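Local coordinates for uncharacterized protein (Mycolicibacterium smegmatis MC2 155, PDB 6T84), which is required, through its N-terminal domain, for MmpL3-dependent transport of trehalose monomycolate to the mycobacterial cell wall, at residues A[96-107]-A[113-124]. Numbering follows the deposited sequence.
Sequences PRENDIWLLGAI and YSTNLDAARRAC
The open end of an edge beta hairpin joins Trp102 to Ser114, and helix 117-123 then packs against the outer strand. Strands 102-107 and 110-114 form one edge of the large antiparallel sheet of this N-terminal domain, with 102-107 outermost. Trp102 and Ser114 form a hydrogen-bonded pair, with Trp102 N to Ser114 O at 3.0 Å and Ser114 N to Trp102 O at 2.8 Å. The next pair, Leu103 and Tyr113, is non-hydrogen-bonded. Its side chains share a face of the sheet. The Tyr113 ring lies between two aliphatic groups. Pro96 CD sits almost exactly over the centroid of the Tyr113 ring at 3.4 Å, a CH-pi contact. Leu103 CD1 lies off-centre over the opposite face, 4.2 Å from the Tyr113 centroid. A water bridges Asp100 O and Thr115 O beyond the last strand pair. Asn116 caps the helix, its OD1 accepting from Ala119 N. A classic bulge at Leu104 and Gly105, opposite Val112, interrupts the outer strand. Leu104 CG stands anti to the backbone N (chi1 175°), which carries both methyls to helix 117-123 and to Cys124 just after it. Leu104 CD2 touches Ala120 CB at 3.9 Å and Cys124 SG. Leu104 CD1 meets Arg121 CG at 3.5 Å and lies over one face of the Arg121 guanidinium, toward its rim.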
loop_
_atom_site.group_PDB
_atom_site.type_symbol
_atom_site.label_atom_id
_atom_site.label_comp_id
_atom_site.label_asym_id
_atom_site.label_seq_id
_atom_site.Cartn_x
_atom_site.Cartn_y
_atom_site.Cartn_z
ATOM N N PRO A 96 -0.280 -9.009 -11.090
ATOM C CA PRO A 96 0.141 -7.726 -11.654
ATOM C C PRO A 96 0.306 -7.896 -13.147
ATOM O O PRO A 96 0.852 -8.893 -13.617
ATOM C CB PRO A 96 1.489 -7.469 -10.975
ATOM C CG PRO A 96 1.543 -8.385 -9.790
ATOM C CD PRO A 96 0.582 -9.472 -9.978
ATOM N N ARG A 97 -0.171 -6.898 -13.888
ATOM C CA ARG A 97 -0.154 -6.975 -15.346
ATOM C C ARG A 97 1.204 -6.628 -15.946
ATOM O O ARG A 97 1.449 -6.984 -17.111
ATOM C CB ARG A 97 -1.238 -6.072 -15.945
ATOM C CG ARG A 97 -2.641 -6.457 -15.489
ATOM C CD ARG A 97 -3.744 -5.797 -16.307
ATOM N NE ARG A 97 -5.068 -6.232 -15.858
ATOM C CZ ARG A 97 -5.731 -7.276 -16.355
ATOM N NH1 ARG A 97 -5.205 -8.002 -17.333
ATOM N NH2 ARG A 97 -6.928 -7.596 -15.878
ATOM N N GLU A 98 2.076 -5.942 -15.209
ATOM C CA GLU A 98 3.365 -5.503 -15.754
ATOM C C GLU A 98 4.216 -6.687 -16.196
ATOM O O GLU A 98 4.111 -7.794 -15.659
ATOM C CB GLU A 98 4.147 -4.678 -14.734
ATOM C CG GLU A 98 3.517 -3.318 -14.410
ATOM C CD GLU A 98 2.380 -3.394 -13.391
ATOM O OE1 GLU A 98 1.859 -4.498 -13.122
ATOM O OE2 GLU A 98 2.012 -2.333 -12.850
ATOM N N ASN A 99 5.089 -6.434 -17.166
ATOM C CA ASN A 99 5.902 -7.464 -17.803
ATOM C C ASN A 99 7.291 -7.608 -17.189
ATOM O O ASN A 99 8.107 -8.374 -17.711
ATOM C CB ASN A 99 5.999 -7.211 -19.325
ATOM C CG ASN A 99 4.638 -7.294 -20.014
ATOM O OD1 ASN A 99 3.836 -8.184 -19.719
ATOM N ND2 ASN A 99 4.366 -6.353 -20.919
ATOM N N ASP A 100 7.581 -6.912 -16.088
ATOM C CA ASP A 100 8.866 -7.003 -15.415
ATOM C C ASP A 100 8.727 -7.617 -14.025
ATOM O O ASP A 100 9.624 -7.485 -13.195
ATOM C CB ASP A 100 9.564 -5.645 -15.333
ATOM C CG ASP A 100 8.776 -4.637 -14.533
ATOM O OD1 ASP A 100 7.579 -4.908 -14.280
ATOM O OD2 ASP A 100 9.361 -3.582 -14.178
ATOM N N ILE A 101 7.601 -8.250 -13.748
ATOM C CA ILE A 101 7.314 -8.729 -12.399
ATOM C C ILE A 101 6.727 -10.133 -12.499
ATOM O O ILE A 101 5.928 -10.424 -13.394
ATOM C CB ILE A 101 6.390 -7.736 -11.653
ATOM C CG1 ILE A 101 6.249 -8.164 -10.177
ATOM C CG2 ILE A 101 5.027 -7.596 -12.339
ATOM C CD1 ILE A 101 5.622 -7.111 -9.268
ATOM N N TRP A 102 7.175 -11.019 -11.619
ATOM C CA TRP A 102 6.874 -12.445 -11.731
ATOM C C TRP A 102 6.437 -13.028 -10.394
ATOM O O TRP A 102 6.828 -12.554 -9.320
ATOM C CB TRP A 102 8.103 -13.218 -12.198
ATOM C CG TRP A 102 8.565 -12.744 -13.494
ATOM C CD1 TRP A 102 8.050 -13.072 -14.717
ATOM C CD2 TRP A 102 9.615 -11.831 -13.724
ATOM N NE1 TRP A 102 8.745 -12.432 -15.715
ATOM C CE2 TRP A 102 9.723 -11.670 -15.128
ATOM C CE3 TRP A 102 10.529 -11.186 -12.889
ATOM C CZ2 TRP A 102 10.659 -10.842 -15.699
ATOM C CZ3 TRP A 102 11.469 -10.354 -13.476
ATOM C CH2 TRP A 102 11.518 -10.182 -14.861
ATOM N N LEU A 103 5.672 -14.121 -10.473
ATOM C CA LEU A 103 5.261 -14.867 -9.276
ATOM C C LEU A 103 6.460 -15.521 -8.594
ATOM O O LEU A 103 7.145 -16.358 -9.211
ATOM C CB LEU A 103 4.253 -15.929 -9.656
ATOM C CG LEU A 103 3.728 -16.833 -8.528
ATOM C CD1 LEU A 103 2.937 -16.080 -7.483
ATOM C CD2 LEU A 103 2.907 -17.978 -9.190
ATOM N N LEU A 104 6.694 -15.164 -7.325
ATOM C CA LEU A 104 7.628 -15.894 -6.470
ATOM C C LEU A 104 6.975 -17.106 -5.804
ATOM O O LEU A 104 7.569 -18.196 -5.782
ATOM C CB LEU A 104 8.180 -14.939 -5.399
ATOM C CG LEU A 104 9.091 -15.616 -4.346
ATOM C CD1 LEU A 104 10.339 -16.243 -4.982
ATOM C CD2 LEU A 104 9.472 -14.700 -3.179
ATOM N N GLY A 105 5.778 -16.960 -5.246
ATOM C CA GLY A 105 5.145 -18.119 -4.621
ATOM C C GLY A 105 3.923 -17.700 -3.812
ATOM O O GLY A 105 3.610 -16.515 -3.677
ATOM N N ALA A 106 3.201 -18.684 -3.322
ATOM C CA ALA A 106 2.040 -18.467 -2.470
ATOM C C ALA A 106 2.458 -18.443 -1.012
ATOM O O ALA A 106 3.357 -19.200 -0.578
ATOM C CB ALA A 106 1.053 -19.609 -2.624
ATOM N N ILE A 107 1.753 -17.624 -0.223
ATOM C CA ILE A 107 1.838 -17.690 1.239
ATOM C C ILE A 107 0.426 -17.551 1.773
ATOM O O ILE A 107 -0.125 -16.444 1.812
ATOM C CB ILE A 107 2.737 -16.621 1.876
ATOM C CG1 ILE A 107 4.100 -16.519 1.201
ATOM C CG2 ILE A 107 2.876 -16.900 3.400
ATOM C CD1 ILE A 107 4.959 -15.321 1.747
ATOM N N TYR A 113 4.687 -11.476 -5.663
ATOM C CA TYR A 113 5.253 -11.217 -6.980
ATOM C C TYR A 113 6.434 -10.265 -6.784
ATOM O O TYR A 113 6.427 -9.409 -5.876
ATOM C CB TYR A 113 4.208 -10.548 -7.923
ATOM C CG TYR A 113 2.970 -11.383 -8.068
ATOM C CD1 TYR A 113 1.925 -11.264 -7.143
ATOM C CD2 TYR A 113 2.821 -12.268 -9.100
ATOM C CE1 TYR A 113 0.745 -11.980 -7.278
ATOM C CE2 TYR A 113 1.630 -13.046 -9.200
ATOM C CZ TYR A 113 0.629 -12.884 -8.282
ATOM O OH TYR A 113 -0.517 -13.653 -8.324
ATOM N N SER A 114 7.442 -10.354 -7.646
ATOM C CA SER A 114 8.523 -9.384 -7.526
ATOM C C SER A 114 9.240 -9.193 -8.846
ATOM O O SER A 114 9.244 -10.071 -9.720
ATOM C CB SER A 114 9.542 -9.846 -6.490
ATOM O OG SER A 114 10.553 -8.861 -6.270
ATOM N N THR A 115 9.881 -8.030 -8.958
ATOM C CA THR A 115 10.782 -7.739 -10.069
ATOM C C THR A 115 12.147 -8.396 -9.882
ATOM O O THR A 115 12.938 -8.406 -10.828
ATOM C CB THR A 115 10.979 -6.211 -10.199
ATOM O OG1 THR A 115 11.512 -5.717 -8.965
ATOM C CG2 THR A 115 9.697 -5.518 -10.531
ATOM N N ASN A 116 12.455 -8.952 -8.695
ATOM C CA ASN A 116 13.775 -9.567 -8.466
ATOM C C ASN A 116 13.500 -10.742 -7.532
ATOM O O ASN A 116 13.358 -10.545 -6.329
ATOM C CB ASN A 116 14.722 -8.532 -7.839
ATOM C CG ASN A 116 16.162 -9.074 -7.555
ATOM O OD1 ASN A 116 16.367 -10.263 -7.234
ATOM N ND2 ASN A 116 17.161 -8.186 -7.657
ATOM N N LEU A 117 13.376 -11.934 -8.101
ATOM C CA LEU A 117 12.919 -13.069 -7.297
ATOM C C LEU A 117 13.912 -13.393 -6.189
ATOM O O LEU A 117 13.514 -13.785 -5.080
ATOM C CB LEU A 117 12.683 -14.288 -8.193
ATOM C CG LEU A 117 11.525 -14.121 -9.202
ATOM C CD1 LEU A 117 11.334 -15.442 -10.006
ATOM C CD2 LEU A 117 10.231 -13.661 -8.534
ATOM N N ASP A 118 15.215 -13.264 -6.482
ATOM C CA ASP A 118 16.227 -13.546 -5.472
ATOM C C ASP A 118 16.133 -12.589 -4.294
ATOM O O ASP A 118 16.183 -13.011 -3.133
ATOM C CB ASP A 118 17.625 -13.473 -6.106
ATOM C CG ASP A 118 17.957 -14.717 -6.916
ATOM O OD1 ASP A 118 17.298 -15.760 -6.693
ATOM O OD2 ASP A 118 18.863 -14.651 -7.773
ATOM N N ALA A 119 15.989 -11.292 -4.572
ATOM C CA ALA A 119 15.853 -10.328 -3.483
ATOM C C ALA A 119 14.557 -10.580 -2.698
ATOM O O ALA A 119 14.550 -10.533 -1.455
ATOM C CB ALA A 119 15.871 -8.900 -4.031
ATOM N N ALA A 120 13.455 -10.855 -3.405
ATOM C CA ALA A 120 12.190 -11.090 -2.716
ATOM C C ALA A 120 12.256 -12.346 -1.846
ATOM O O ALA A 120 11.654 -12.400 -0.762
ATOM C CB ALA A 120 11.094 -11.182 -3.756
ATOM N N ARG A 121 12.960 -13.378 -2.318
ATOM C CA ARG A 121 13.181 -14.563 -1.493
ATOM C C ARG A 121 13.829 -14.198 -0.173
ATOM O O ARG A 121 13.450 -14.738 0.884
ATOM C CB ARG A 121 14.092 -15.520 -2.249
ATOM C CG ARG A 121 13.315 -16.443 -3.063
ATOM C CD ARG A 121 14.089 -17.692 -3.453
ATOM N NE ARG A 121 13.358 -18.378 -4.511
ATOM C CZ ARG A 121 13.521 -18.107 -5.802
ATOM N NH1 ARG A 121 14.413 -17.200 -6.178
ATOM N NH2 ARG A 121 12.803 -18.753 -6.709
ATOM N N ARG A 122 14.834 -13.316 -0.217
ATOM C CA ARG A 122 15.513 -12.915 1.014
ATOM C C ARG A 122 14.565 -12.198 1.962
ATOM O O ARG A 122 14.620 -12.406 3.182
ATOM C CB ARG A 122 16.718 -12.040 0.694
ATOM C CG ARG A 122 17.856 -12.837 0.062
ATOM C CD ARG A 122 19.163 -12.032 -0.028
ATOM N NE ARG A 122 18.962 -10.687 -0.563
ATOM C CZ ARG A 122 19.138 -10.343 -1.838
ATOM N NH1 ARG A 122 19.527 -11.264 -2.722
ATOM N NH2 ARG A 122 18.925 -9.080 -2.223
ATOM N N ALA A 123 13.672 -11.362 1.420
ATOM C CA ALA A 123 12.679 -10.673 2.244
ATOM C C ALA A 123 11.593 -11.607 2.763
ATOM O O ALA A 123 10.929 -11.265 3.740
ATOM C CB ALA A 123 12.040 -9.529 1.432
ATOM N N CYS A 124 11.404 -12.775 2.156
ATOM C CA CYS A 124 10.292 -13.647 2.553
ATOM C C CYS A 124 10.745 -14.693 3.577
ATOM O O CYS A 124 10.742 -15.911 3.332
ATOM C CB CYS A 124 9.688 -14.311 1.327
ATOM S SG CYS A 124 8.632 -13.187 0.383
HETATM O O HOH W 1 12.336 -7.051 -13.536
#